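Local coordinates for SusD-like carbohydrate binding protein BF1063 (Bacteroides fragilis NCTC 9343, PDB 3I4G) that probably binds carbohydrates at the bacterial outer membrane as a SusD-like lipoprotein, at residues A[266-271]-A[373-378]; A[169-174]-A[206-211]; A[314-319]-A[421-426]; A[282-287]-A[470-475]. All coordinates share one frame; numbering follows the deposited sequence.

Contact 1 of 4, residues A[266-271]-A[373-378]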
loop_
_atom_site.group_PDB
_atom_site.type_symbol
_atom_site.label_atom_id
_atom_site.label_comp_id
_atom_site.label_asym_id
_atom_site.label_seq_id
_atom_site.Cartn_x
_atom_site.Cartn_y
_atom_site.Cartn_z
ATOM N N LEU A 266 12.728 -6.578 3.281
ATOM C CA LEU A 266 12.430 -5.887 2.041
ATOM C C LEU A 266 13.703 -5.607 1.240
ATOM O O LEU A 266 13.702 -5.782 0.026
ATOM C CB LEU A 266 11.635 -4.582 2.278
ATOM C CG LEU A 266 11.287 -3.791 1.028
ATOM C CD1 LEU A 266 10.415 -4.607 0.026
ATOM C CD2 LEU A 266 10.611 -2.488 1.445
ATOM N N PRO A 267 14.820 -5.165 1.868
ATOM C CA PRO A 267 16.029 -4.960 1.051
ATOM C C PRO A 267 16.513 -6.218 0.320
ATOM O O PRO A 267 16.844 -6.164 -0.869
ATOM C CB PRO A 267 17.045 -4.461 2.070
ATOM C CG PRO A 267 16.193 -3.856 3.160
ATOM C CD PRO A 267 15.052 -4.807 3.276
ATOM N N GLN A 268 16.576 -7.352 1.019
ATOM C CA GLN A 268 16.980 -8.574 0.342
ATOM C C GLN A 268 16.093 -8.836 -0.850
ATOM O O GLN A 268 16.547 -9.301 -1.919
ATOM C CB GLN A 268 16.882 -9.740 1.327
ATOM C CG GLN A 268 17.155 -11.113 0.685
ATOM C CD GLN A 268 18.586 -11.285 0.275
ATOM O OE1 GLN A 268 19.403 -11.752 1.077
ATOM N NE2 GLN A 268 18.924 -10.854 -0.938
ATOM N N HIS A 269 14.805 -8.612 -0.683
ATOM C CA HIS A 269 13.878 -8.910 -1.738
ATOM C C HIS A 269 13.835 -7.920 -2.871
ATOM O O HIS A 269 13.643 -8.345 -4.015
ATOM C CB HIS A 269 12.424 -9.062 -1.208
ATOM C CG HIS A 269 11.910 -10.461 -1.337
ATOM N ND1 HIS A 269 11.182 -11.086 -0.348
ATOM C CD2 HIS A 269 12.011 -11.341 -2.358
ATOM C CE1 HIS A 269 10.887 -12.314 -0.754
ATOM N NE2 HIS A 269 11.377 -12.495 -1.969
ATOM N N ALA A 270 14.007 -6.643 -2.570
ATOM C CA ALA A 270 13.703 -5.593 -3.558
ATOM C C ALA A 270 14.863 -4.721 -4.019
ATOM O O ALA A 270 14.667 -3.906 -4.911
ATOM C CB ALA A 270 12.573 -4.699 -3.056
ATOM N N LEU A 271 16.035 -4.842 -3.393
ATOM C CA LEU A 271 17.229 -4.245 -3.963
ATOM C C LEU A 271 17.611 -5.032 -5.218
ATOM O O LEU A 271 17.179 -6.175 -5.429
ATOM C CB LEU A 271 18.406 -4.260 -2.972
ATOM C CG LEU A 271 18.210 -3.364 -1.764
ATOM C CD1 LEU A 271 19.381 -3.504 -0.753
ATOM C CD2 LEU A 271 18.036 -1.854 -2.121
ATOM N N ASN A 373 23.290 -3.314 7.703
ATOM C CA ASN A 373 24.144 -4.375 8.164
ATOM C C ASN A 373 23.733 -5.741 7.627
ATOM O O ASN A 373 24.582 -6.566 7.290
ATOM C CB ASN A 373 24.172 -4.391 9.701
ATOM C CG ASN A 373 25.203 -5.351 10.249
ATOM O OD1 ASN A 373 26.380 -5.270 9.934
ATOM N ND2 ASN A 373 24.741 -6.297 11.051
ATOM N N ASP A 374 22.426 -5.990 7.555
ATOM C CA ASP A 374 21.899 -7.267 7.086
ATOM C C ASP A 374 20.655 -6.987 6.259
ATOM O O ASP A 374 19.600 -6.623 6.805
ATOM C CB ASP A 374 21.583 -8.189 8.271
ATOM C CG ASP A 374 21.135 -9.565 7.854
ATOM O OD1 ASP A 374 20.887 -9.816 6.671
ATOM O OD2 ASP A 374 21.034 -10.445 8.763
ATOM N N VAL A 375 20.771 -7.203 4.948
ATOM C CA VAL A 375 19.628 -6.950 4.055
ATOM C C VAL A 375 18.435 -7.862 4.334
ATOM O O VAL A 375 17.328 -7.537 3.887
ATOM C CB VAL A 375 19.998 -7.012 2.563
ATOM C CG1 VAL A 375 20.963 -5.863 2.243
ATOM C CG2 VAL A 375 20.557 -8.378 2.144
ATOM N N GLN A 376 18.645 -8.954 5.069
ATOM C CA GLN A 376 17.569 -9.866 5.430
ATOM C C GLN A 376 16.871 -9.456 6.734
ATOM O O GLN A 376 15.843 -10.000 7.074
ATOM C CB GLN A 376 18.088 -11.304 5.568
ATOM C CG GLN A 376 18.646 -11.848 4.297
ATOM C CD GLN A 376 19.129 -13.295 4.369
ATOM O OE1 GLN A 376 19.292 -13.872 5.446
ATOM N NE2 GLN A 376 19.383 -13.878 3.206
ATOM N N SER A 377 17.437 -8.520 7.475
ATOM C CA SER A 377 16.870 -8.090 8.748
ATOM C C SER A 377 17.385 -6.687 9.028
ATOM O O SER A 377 18.300 -6.460 9.824
ATOM C CB SER A 377 17.267 -9.059 9.843
ATOM O OG SER A 377 16.683 -8.719 11.096
ATOM N N ALA A 378 16.730 -5.736 8.387
ATOM C CA ALA A 378 17.134 -4.335 8.370
ATOM C C ALA A 378 16.190 -3.468 9.150
ATOM O O ALA A 378 15.037 -3.816 9.419
ATOM C CB ALA A 378 17.175 -3.842 6.900
#
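Gln268 meets Val375 and Gln376 where the opening turn of helix 266-270 packs on a type I beta turn running from Asp374 to Ser377, in the loop before strand 380-386. The N-H of Gln268 lies in the first helical turn, where no earlier helical carbonyl can receive it, and it donates instead to Val375 O at 3.0 Å. The donor stands above that carbonyl plane, 47° out of it.

The Gln268 and Gln376 side chains lie side by side, pointing the same way. Gln268 CB rests 3.4 Å from Val375 O, the same oxygen that takes the backbone bond. CG lies anti to the backbone N (chi1 174°) and passes Gln376 CG at 4.0 Å. The chain bends at chi2, and CD comes close to Val375 CG2. At the tip, OE1 accepts from Gln376 NE2 at 3.0 Å, a bond that is doubtful, as it holds for one of two Gln376 conformers. The other branch, NE2, makes a weak hydrogen bond to Gly276 O. An amide suits this place because it can accept on one arm while donating on the other.

Proline fits the neighbouring position, since a first helical turn asks for no internal N-H bond; Pro267 CB lies 3.9 Å from Val375 CB, and its CG touches Ala378 CB. Val375, branched at CB, divides its methyls: CG2 lies against the Gln268 amide, CG1 against Leu271 CD1 at 4.1 Å. The turn itself is fastened by an Asx turn, in which Asp374 OD1 accepts from Gln376 N at 2.9 Å.

Contact 2 of 4, residues A[169-174]-A[206-211]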
loop_
_atom_site.group_PDB
_atom_site.type_symbol
_atom_site.label_atom_id
_atom_site.label_comp_id
_atom_site.label_asym_id
_atom_site.label_seq_id
_atom_site.Cartn_x
_atom_site.Cartn_y
_atom_site.Cartn_z
ATOM N N TRP A 169 -20.491 -1.892 10.456
ATOM C CA TRP A 169 -19.879 -2.260 11.720
ATOM C C TRP A 169 -18.507 -1.596 11.861
ATOM O O TRP A 169 -18.149 -1.085 12.933
ATOM C CB TRP A 169 -19.811 -3.810 11.813
ATOM C CG TRP A 169 -19.237 -4.381 13.053
ATOM C CD1 TRP A 169 -19.901 -4.790 14.141
ATOM C CD2 TRP A 169 -17.871 -4.705 13.264
ATOM N NE1 TRP A 169 -19.027 -5.327 15.047
ATOM C CE2 TRP A 169 -17.768 -5.290 14.520
ATOM C CE3 TRP A 169 -16.721 -4.576 12.486
ATOM C CZ2 TRP A 169 -16.553 -5.713 15.051
ATOM C CZ3 TRP A 169 -15.507 -4.988 13.007
ATOM C CH2 TRP A 169 -15.444 -5.568 14.286
ATOM N N CYS A 170 -17.733 -1.586 10.781
ATOM C CA CYS A 170 -16.415 -0.944 10.808
ATOM C C CYS A 170 -16.547 0.541 11.114
ATOM O O CYS A 170 -15.742 1.088 11.840
ATOM C CB CYS A 170 -15.675 -1.135 9.506
ATOM S SG CYS A 170 -14.987 -2.797 9.227
ATOM N N VAL A 171 -17.555 1.204 10.560
ATOM C CA VAL A 171 -17.778 2.620 10.896
ATOM C C VAL A 171 -17.958 2.788 12.404
ATOM O O VAL A 171 -17.313 3.633 13.036
ATOM C CB VAL A 171 -18.988 3.191 10.131
ATOM C CG1 VAL A 171 -19.451 4.510 10.744
ATOM C CG2 VAL A 171 -18.653 3.331 8.630
ATOM N N THR A 172 -18.815 1.960 13.000
ATOM C CA THR A 172 -19.067 2.046 14.428
ATOM C C THR A 172 -17.782 1.793 15.206
ATOM O O THR A 172 -17.459 2.535 16.158
ATOM C CB THR A 172 -20.135 1.031 14.839
ATOM O OG1 THR A 172 -21.338 1.315 14.098
ATOM C CG2 THR A 172 -20.390 1.078 16.359
ATOM N N GLU A 173 -17.046 0.758 14.848
ATOM C CA GLU A 173 -15.830 0.400 15.557
ATOM C C GLU A 173 -14.713 1.435 15.424
ATOM O O GLU A 173 -14.059 1.773 16.413
ATOM C CB GLU A 173 -15.348 -0.961 15.057
ATOM C CG GLU A 173 -16.247 -2.122 15.441
ATOM C CD GLU A 173 -16.339 -2.336 16.937
ATOM O OE1 GLU A 173 -15.280 -2.609 17.554
ATOM O OE2 GLU A 173 -17.476 -2.261 17.506
ATOM N N PHE A 174 -14.457 1.937 14.222
ATOM C CA PHE A 174 -13.410 2.951 14.056
ATOM C C PHE A 174 -13.792 4.236 14.754
ATOM O O PHE A 174 -12.910 4.917 15.316
ATOM C CB PHE A 174 -13.112 3.247 12.582
ATOM C CG PHE A 174 -12.361 2.149 11.859
ATOM C CD1 PHE A 174 -11.179 1.646 12.364
ATOM C CD2 PHE A 174 -12.824 1.654 10.661
ATOM C CE1 PHE A 174 -10.496 0.642 11.719
ATOM C CE2 PHE A 174 -12.126 0.659 10.012
ATOM C CZ PHE A 174 -10.976 0.155 10.549
ATOM N N ARG A 206 -11.524 5.793 4.915
ATOM C CA ARG A 206 -11.419 4.809 3.854
ATOM C C ARG A 206 -12.650 3.888 3.833
ATOM O O ARG A 206 -13.129 3.503 2.750
ATOM C CB ARG A 206 -10.163 3.928 4.005
ATOM C CG ARG A 206 -8.819 4.568 3.717
ATOM C CD ARG A 206 -7.759 3.495 3.788
ATOM N NE ARG A 206 -6.440 3.932 3.353
ATOM C CZ ARG A 206 -5.436 3.095 3.259
ATOM N NH1 ARG A 206 -5.592 1.825 3.635
ATOM N NH2 ARG A 206 -4.275 3.517 2.823
ATOM N N THR A 207 -13.154 3.531 5.000
ATOM C CA THR A 207 -14.369 2.688 5.081
ATOM C C THR A 207 -15.523 3.408 4.410
ATOM O O THR A 207 -16.261 2.826 3.608
ATOM C CB THR A 207 -14.696 2.374 6.534
ATOM O OG1 THR A 207 -13.627 1.616 7.099
ATOM C CG2 THR A 207 -16.009 1.564 6.667
ATOM N N CYS A 208 -15.695 4.685 4.699
ATOM C CA CYS A 208 -16.780 5.432 4.092
ATOM C C CYS A 208 -16.635 5.529 2.568
ATOM O O CYS A 208 -17.626 5.505 1.841
ATOM C CB CYS A 208 -16.877 6.835 4.685
ATOM S SG CYS A 208 -17.353 6.965 6.415
HETATM N N MSE A 209 -15.418 5.661 2.057
HETATM C CA MSE A 209 -15.254 5.707 0.605
HETATM C C MSE A 209 -15.655 4.349 -0.009
HETATM O O MSE A 209 -16.195 4.302 -1.103
HETATM C CB MSE A 209 -13.831 6.129 0.198
HETATM C CG MSE A 209 -13.450 7.568 0.617
HETATM SE SE MSE A 209 -11.887 8.242 -0.346
HETATM C CE MSE A 209 -10.738 6.743 -0.112
ATOM N N LEU A 210 -15.388 3.239 0.672
ATOM C CA LEU A 210 -15.830 1.941 0.166
ATOM C C LEU A 210 -17.347 1.832 0.113
ATOM O O LEU A 210 -17.919 1.179 -0.769
ATOM C CB LEU A 210 -15.293 0.791 1.031
ATOM C CG LEU A 210 -13.853 0.418 0.905
ATOM C CD1 LEU A 210 -13.569 -0.725 1.892
ATOM C CD2 LEU A 210 -13.519 0.017 -0.547
ATOM N N GLN A 211 -18.011 2.426 1.100
ATOM C CA GLN A 211 -19.467 2.493 1.131
ATOM C C GLN A 211 -20.069 3.493 0.150
ATOM O O GLN A 211 -21.279 3.525 -0.034
ATOM C CB GLN A 211 -19.934 2.968 2.490
ATOM C CG GLN A 211 -19.570 2.086 3.699
ATOM C CD GLN A 211 -20.052 2.716 4.973
ATOM O OE1 GLN A 211 -19.609 3.822 5.323
ATOM N NE2 GLN A 211 -20.968 2.052 5.665
#
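Val171 and Thr207 make the apolar heart of this contact, methyl against methyl, with Val171 CG2 3.7 Å from Thr207 CG2. Valine puts CG2 there by holding it anti to its carbonyl carbon, beside the backbone N, while Thr207 turns CG2 anti to its own N. The threonine methyl also meets Cys170 CB at 3.9 Å, so that it touches two successive residues of the facing helix. A longer apolar approach adds Cys208, whose SG is 4.4 Å from Val171 CG2. Val171, Thr207 and Cys170 suit their places because their short side chains let the methyls meet between the helices.

The two segments belong to helices 163-180 and 197-211, which follow one another in the chain and run antiparallel, 162° between their directions and 9.8 Å between the axes of the short segments. They form part of the helical scaffold, related to tetratricopeptide repeats, that is usual in SusD-family proteins. Helix 116-139 packs against both: Phe174 rests on its Ala130 and Thr207 on its Phe134.

No hydrogen bond joins the two segments, but polar atoms meet apolar ones at two points. Thr207 OG1 lies near the plane of the Phe174 ring, at its edge, 3.4 Å from CE2, where the slightly positive ring hydrogens probably make an oxygen welcome; the hydroxyl's hydrogen-bond partner is Phe203 O, one helical turn back. Gln211, extended beyond CG, reaches obliquely across Val171 and brings OE1 to 3.5 Å from CG2.

Contact 3 of 4, residues A[314-319]-A[421-426]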
loop_
_atom_site.group_PDB
_atom_site.type_symbol
_atom_site.label_atom_id
_atom_site.label_comp_id
_atom_site.label_asym_id
_atom_site.label_seq_id
_atom_site.Cartn_x
_atom_site.Cartn_y
_atom_site.Cartn_z
ATOM N N ASP A 314 13.416 16.452 -16.246
ATOM C CA ASP A 314 12.309 17.355 -16.600
ATOM C C ASP A 314 10.951 16.723 -16.253
ATOM O O ASP A 314 9.918 17.091 -16.797
ATOM C CB ASP A 314 12.356 17.793 -18.074
ATOM C CG ASP A 314 11.753 19.174 -18.302
ATOM O OD1 ASP A 314 11.170 19.749 -17.360
ATOM O OD2 ASP A 314 11.918 19.704 -19.435
ATOM N N ARG A 315 10.957 15.793 -15.293
ATOM C CA ARG A 315 9.746 15.178 -14.801
ATOM C C ARG A 315 9.534 15.492 -13.337
ATOM O O ARG A 315 10.463 15.824 -12.612
ATOM C CB ARG A 315 9.790 13.642 -14.951
ATOM C CG ARG A 315 10.017 13.142 -16.383
ATOM C CD ARG A 315 8.829 13.393 -17.327
ATOM N NE ARG A 315 7.667 12.550 -17.015
ATOM C CZ ARG A 315 7.591 11.253 -17.254
ATOM N NH1 ARG A 315 8.610 10.597 -17.790
ATOM N NH2 ARG A 315 6.505 10.591 -16.912
ATOM N N ASP A 316 8.287 15.321 -12.906
ATOM C CA ASP A 316 7.907 15.422 -11.490
ATOM C C ASP A 316 9.035 14.796 -10.653
ATOM O O ASP A 316 9.429 13.663 -10.917
ATOM C CB ASP A 316 6.597 14.671 -11.307
ATOM C CG ASP A 316 5.934 14.897 -9.950
ATOM O OD1 ASP A 316 6.602 14.820 -8.906
ATOM O OD2 ASP A 316 4.704 15.062 -9.957
ATOM N N PRO A 317 9.544 15.513 -9.630
ATOM C CA PRO A 317 10.608 14.959 -8.805
ATOM C C PRO A 317 10.241 13.631 -8.174
ATOM O O PRO A 317 11.152 12.841 -7.879
ATOM C CB PRO A 317 10.839 16.049 -7.727
ATOM C CG PRO A 317 10.408 17.288 -8.382
ATOM C CD PRO A 317 9.243 16.902 -9.251
ATOM N N ARG A 318 8.941 13.371 -7.978
ATOM C CA ARG A 318 8.548 12.085 -7.362
ATOM C C ARG A 318 8.884 10.884 -8.222
ATOM O O ARG A 318 8.960 9.774 -7.667
ATOM C CB ARG A 318 7.052 12.092 -7.013
ATOM C CG ARG A 318 6.762 13.020 -5.849
ATOM C CD ARG A 318 5.301 13.238 -5.628
ATOM N NE ARG A 318 4.732 14.106 -6.670
ATOM C CZ ARG A 318 3.472 14.512 -6.704
ATOM N NH1 ARG A 318 2.622 14.179 -5.749
ATOM N NH2 ARG A 318 3.063 15.276 -7.716
ATOM N N LEU A 319 9.123 11.075 -9.531
ATOM C CA LEU A 319 9.514 9.931 -10.357
ATOM C C LEU A 319 10.863 9.409 -9.892
ATOM O O LEU A 319 10.971 8.275 -9.446
ATOM C CB LEU A 319 9.545 10.352 -11.815
ATOM C CG LEU A 319 9.760 9.289 -12.891
ATOM C CD1 LEU A 319 9.342 9.879 -14.248
ATOM C CD2 LEU A 319 11.206 8.758 -12.933
ATOM N N ALA A 421 7.963 21.126 -0.376
ATOM C CA ALA A 421 9.192 21.783 -0.877
ATOM C C ALA A 421 10.063 20.950 -1.801
ATOM O O ALA A 421 10.648 21.466 -2.761
ATOM C CB ALA A 421 10.031 22.267 0.307
ATOM N N SER A 422 10.169 19.657 -1.512
ATOM C CA SER A 422 10.990 18.756 -2.316
ATOM C C SER A 422 10.328 18.354 -3.634
ATOM O O SER A 422 10.946 17.676 -4.450
ATOM C CB SER A 422 11.325 17.499 -1.520
ATOM O OG SER A 422 10.143 16.813 -1.102
ATOM N N VAL A 423 9.069 18.735 -3.844
ATOM C CA VAL A 423 8.334 18.383 -5.047
ATOM C C VAL A 423 8.023 19.653 -5.829
ATOM O O VAL A 423 8.394 19.766 -7.010
ATOM C CB VAL A 423 7.085 17.553 -4.647
ATOM C CG1 VAL A 423 6.171 17.308 -5.842
ATOM C CG2 VAL A 423 7.490 16.225 -3.992
ATOM N N ASN A 424 7.306 20.572 -5.188
ATOM C CA ASN A 424 7.093 21.922 -5.724
ATOM C C ASN A 424 6.535 21.933 -7.146
ATOM O O ASN A 424 7.051 22.611 -8.045
ATOM C CB ASN A 424 8.380 22.726 -5.648
ATOM C CG ASN A 424 8.155 24.202 -5.900
ATOM O OD1 ASN A 424 7.161 24.757 -5.437
ATOM N ND2 ASN A 424 9.079 24.830 -6.619
HETATM N N MSE A 425 5.485 21.148 -7.337
HETATM C CA MSE A 425 4.820 21.078 -8.629
HETATM C C MSE A 425 3.742 22.167 -8.760
HETATM O O MSE A 425 3.181 22.586 -7.759
HETATM C CB MSE A 425 4.241 19.682 -8.833
HETATM C CG MSE A 425 5.323 18.650 -9.099
HETATM SE SE MSE A 425 6.175 18.842 -10.871
HETATM C CE MSE A 425 4.713 18.199 -11.897
ATOM N N PRO A 426 3.443 22.588 -9.995
ATOM C CA PRO A 426 2.512 23.701 -10.159
ATOM C C PRO A 426 1.126 23.443 -9.604
ATOM O O PRO A 426 0.571 22.371 -9.812
ATOM C CB PRO A 426 2.412 23.866 -11.685
ATOM C CG PRO A 426 3.511 23.181 -12.263
ATOM C CD PRO A 426 4.005 22.158 -11.282
#
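Val423 crosses Arg318 at about a right angle and sets its CG1 methyl over one face of the guanidinium group, 3.6 Å from NE. Its second methyl, CG2, touches the aliphatic part of the arginine, 3.8 Å from Arg318 CG. Valine can cover both portions because CG1 stands anti to the backbone N (chi1 172°) and CG2 anti to the carbonyl carbon.

The guanidinium is held by Asp316, which it grips side-on. Arg318 NE points almost straight at Asp316 OD1, with that oxygen in the guanidinium plane, while NH2 meets the syn lone pair of OD2 at 2.8 Å in a salt bridge. OD1 carries a second load, for it also accepts from Arg318 N at 2.9 Å and thereby caps helix 317-322. Aspartate is well suited to this N-cap, its short side chain reaching back to the first turn, and proline is a common residue to follow it. Val423 and Met425 belong to the loop between helices 414-418 and 433-447, which packs on this helix start. NH1 of Arg318 bridges to Glu443 and Glu447 on helix 433-447, so three carboxylates probably balance the charge of this buried arginine.

Met425, present as selenomethionine, crosses Asp316 obliquely: bends at chi2 and chi3 bring CG and CE each to 3.7 Å from OD2, which a flexible, unbranched apolar chain can do, and SE comes 4.0 Å from Pro317 CD. Pro317 also lies against backbone oxygens, with CG 3.5 Å from Val423 O and CB near Ser422 O, which accepts a hydrogen bond from Tyr321 OH.

Contact 4 of 4, residues A[282-287]-A[470-475]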
loop_
_atom_site.group_PDB
_atom_site.type_symbol
_atom_site.label_atom_id
_atom_site.label_comp_id
_atom_site.label_asym_id
_atom_site.label_seq_id
_atom_site.Cartn_x
_atom_site.Cartn_y
_atom_site.Cartn_z
ATOM N N ASN A 282 9.115 -4.700 -9.331
ATOM C CA ASN A 282 9.452 -4.113 -10.637
ATOM C C ASN A 282 8.398 -3.117 -11.160
ATOM O O ASN A 282 7.366 -3.526 -11.704
ATOM C CB ASN A 282 9.588 -5.248 -11.684
ATOM C CG ASN A 282 10.615 -6.340 -11.370
ATOM O OD1 ASN A 282 10.579 -7.378 -12.016
ATOM N ND2 ASN A 282 11.584 -6.088 -10.475
ATOM N N PRO A 283 8.618 -1.806 -10.988
ATOM C CA PRO A 283 7.680 -0.825 -11.547
ATOM C C PRO A 283 7.500 -0.991 -13.037
ATOM O O PRO A 283 8.403 -1.413 -13.732
ATOM C CB PRO A 283 8.337 0.518 -11.198
ATOM C CG PRO A 283 9.195 0.217 -9.981
ATOM C CD PRO A 283 9.698 -1.185 -10.226
ATOM N N ALA A 284 6.313 -0.667 -13.516
ATOM C CA ALA A 284 5.952 -0.794 -14.909
ATOM C C ALA A 284 5.956 0.518 -15.674
ATOM O O ALA A 284 5.862 1.612 -15.105
ATOM C CB ALA A 284 4.544 -1.388 -15.017
ATOM N N ALA A 285 6.008 0.412 -17.000
ATOM C CA ALA A 285 5.961 1.584 -17.884
ATOM C C ALA A 285 4.760 2.468 -17.605
ATOM O O ALA A 285 4.883 3.682 -17.679
ATOM C CB ALA A 285 5.959 1.177 -19.377
ATOM N N ASP A 286 3.572 1.907 -17.355
ATOM C CA ASP A 286 2.402 2.768 -17.200
ATOM C C ASP A 286 2.551 3.711 -16.015
ATOM O O ASP A 286 2.023 4.832 -16.050
ATOM C CB ASP A 286 1.129 1.938 -17.073
ATOM C CG ASP A 286 -0.105 2.750 -17.258
ATOM O OD1 ASP A 286 -0.361 3.233 -18.384
ATOM O OD2 ASP A 286 -0.846 2.877 -16.266
ATOM N N LEU A 287 3.247 3.280 -14.952
ATOM C CA LEU A 287 3.539 4.218 -13.844
ATOM C C LEU A 287 4.592 5.245 -14.302
ATOM O O LEU A 287 4.416 6.451 -14.101
ATOM C CB LEU A 287 4.024 3.485 -12.605
ATOM C CG LEU A 287 4.538 4.380 -11.477
ATOM C CD1 LEU A 287 3.497 5.424 -11.003
ATOM C CD2 LEU A 287 5.033 3.535 -10.278
ATOM N N GLN A 470 -4.817 -5.107 -19.932
ATOM C CA GLN A 470 -3.783 -4.751 -20.887
ATOM C C GLN A 470 -2.494 -5.483 -20.752
ATOM O O GLN A 470 -2.225 -6.150 -19.723
ATOM C CB GLN A 470 -3.463 -3.267 -20.679
ATOM C CG GLN A 470 -4.689 -2.344 -20.841
ATOM C CD GLN A 470 -5.143 -2.297 -22.225
ATOM O OE1 GLN A 470 -4.412 -1.892 -23.130
ATOM N NE2 GLN A 470 -6.368 -2.716 -22.442
ATOM N N LYS A 471 -1.666 -5.319 -21.769
ATOM C CA LYS A 471 -0.280 -5.761 -21.690
ATOM C C LYS A 471 0.484 -4.829 -20.737
ATOM O O LYS A 471 0.085 -3.677 -20.496
ATOM C CB LYS A 471 0.348 -5.810 -23.077
ATOM C CG LYS A 471 -0.185 -6.961 -23.899
ATOM C CD LYS A 471 0.106 -6.911 -25.374
ATOM C CE LYS A 471 -0.442 -8.173 -26.076
ATOM N NZ LYS A 471 -0.286 -8.088 -27.573
ATOM N N ILE A 472 1.568 -5.352 -20.200
ATOM C CA ILE A 472 2.470 -4.684 -19.280
ATOM C C ILE A 472 3.773 -4.448 -20.026
ATOM O O ILE A 472 4.343 -5.369 -20.610
ATOM C CB ILE A 472 2.724 -5.531 -18.070
ATOM C CG1 ILE A 472 1.410 -5.939 -17.402
ATOM C CG2 ILE A 472 3.639 -4.791 -17.079
ATOM C CD1 ILE A 472 1.603 -6.953 -16.300
ATOM N N TRP A 473 4.257 -3.199 -19.978
ATOM C CA TRP A 473 5.473 -2.799 -20.670
ATOM C C TRP A 473 6.487 -2.322 -19.642
ATOM O O TRP A 473 6.140 -2.006 -18.498
ATOM C CB TRP A 473 5.144 -1.741 -21.722
ATOM C CG TRP A 473 4.269 -2.303 -22.794
ATOM C CD1 TRP A 473 2.909 -2.260 -22.843
ATOM C CD2 TRP A 473 4.684 -3.020 -23.962
ATOM N NE1 TRP A 473 2.453 -2.902 -23.966
ATOM C CE2 TRP A 473 3.515 -3.390 -24.666
ATOM C CE3 TRP A 473 5.924 -3.389 -24.482
ATOM C CZ2 TRP A 473 3.556 -4.104 -25.860
ATOM C CZ3 TRP A 473 5.964 -4.127 -25.654
ATOM C CH2 TRP A 473 4.795 -4.477 -26.325
ATOM N N GLY A 474 7.743 -2.274 -20.075
ATOM C CA GLY A 474 8.862 -1.874 -19.240
ATOM C C GLY A 474 9.519 -0.608 -19.763
ATOM O O GLY A 474 8.914 0.208 -20.497
ATOM N N ALA A 475 10.751 -0.409 -19.341
ATOM C CA ALA A 475 11.494 0.800 -19.708
ATOM C C ALA A 475 11.772 0.843 -21.188
ATOM O O ALA A 475 11.809 -0.200 -21.874
ATOM C CB ALA A 475 12.809 0.882 -18.918
HETATM O O HOH W 1 2.941 -0.926 -18.376
#
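Ala285 begins helix 285-288 and docks on Trp473 and Gly474 of strand 471-476, so a helix N-terminus meets one strand of the two-stranded antiparallel sheet completed by strand 497-502. The tight part is here. Ala285 N, which as a first-turn amide has no helical carbonyl to donate to, gives its hydrogen to Trp473 O at 2.8 Å in a nearly straight bond (168° at the hydrogen), with the donor above the carbonyl plane, 40° out of it. Ala285 CB presses close to backbone oxygens, 3.3 Å from Gly474 O, and lies 3.8 Å from Trp473 CB. Alanine suits this spot, since its single methyl lets the helix start approach the strand's backbone so nearly.

Toward Ile472 the packing is slacker. Ala284, the N-cap residue, touches Ile472 CG2 with CB at 4.1 Å. The Trp473 ring turns away from the helix and packs with the other strand, in a cation-pi contact with Arg497 and edge-to-face with Tyr499. Beside the direct bond, a water bridges the two backbones, accepting from Asp286 N and from Trp473 N at 3.1 Å each.

Overall arrangement
All four contacts are largely buried: contact 1 has one exposed touching residue, Gln376, at its edge, while contacts 2, 3 and 4 have none. Contact 2 pairs two long helices chiefly through short side chains, without a hydrogen bond across it, on the opposite side of the chain's centre from contacts 1 and 4. Contacts 1, 3 and 4 each seat the start of a short helix against a distant segment within the SusD-family region. In contacts 1 and 4 a first-turn N-H reaches a carbonyl of the partner, whereas contact 3 caps its helix from within and crosses by apolar packing round a salt bridge. Contact 3 is nested inside the loop closed by contact 4.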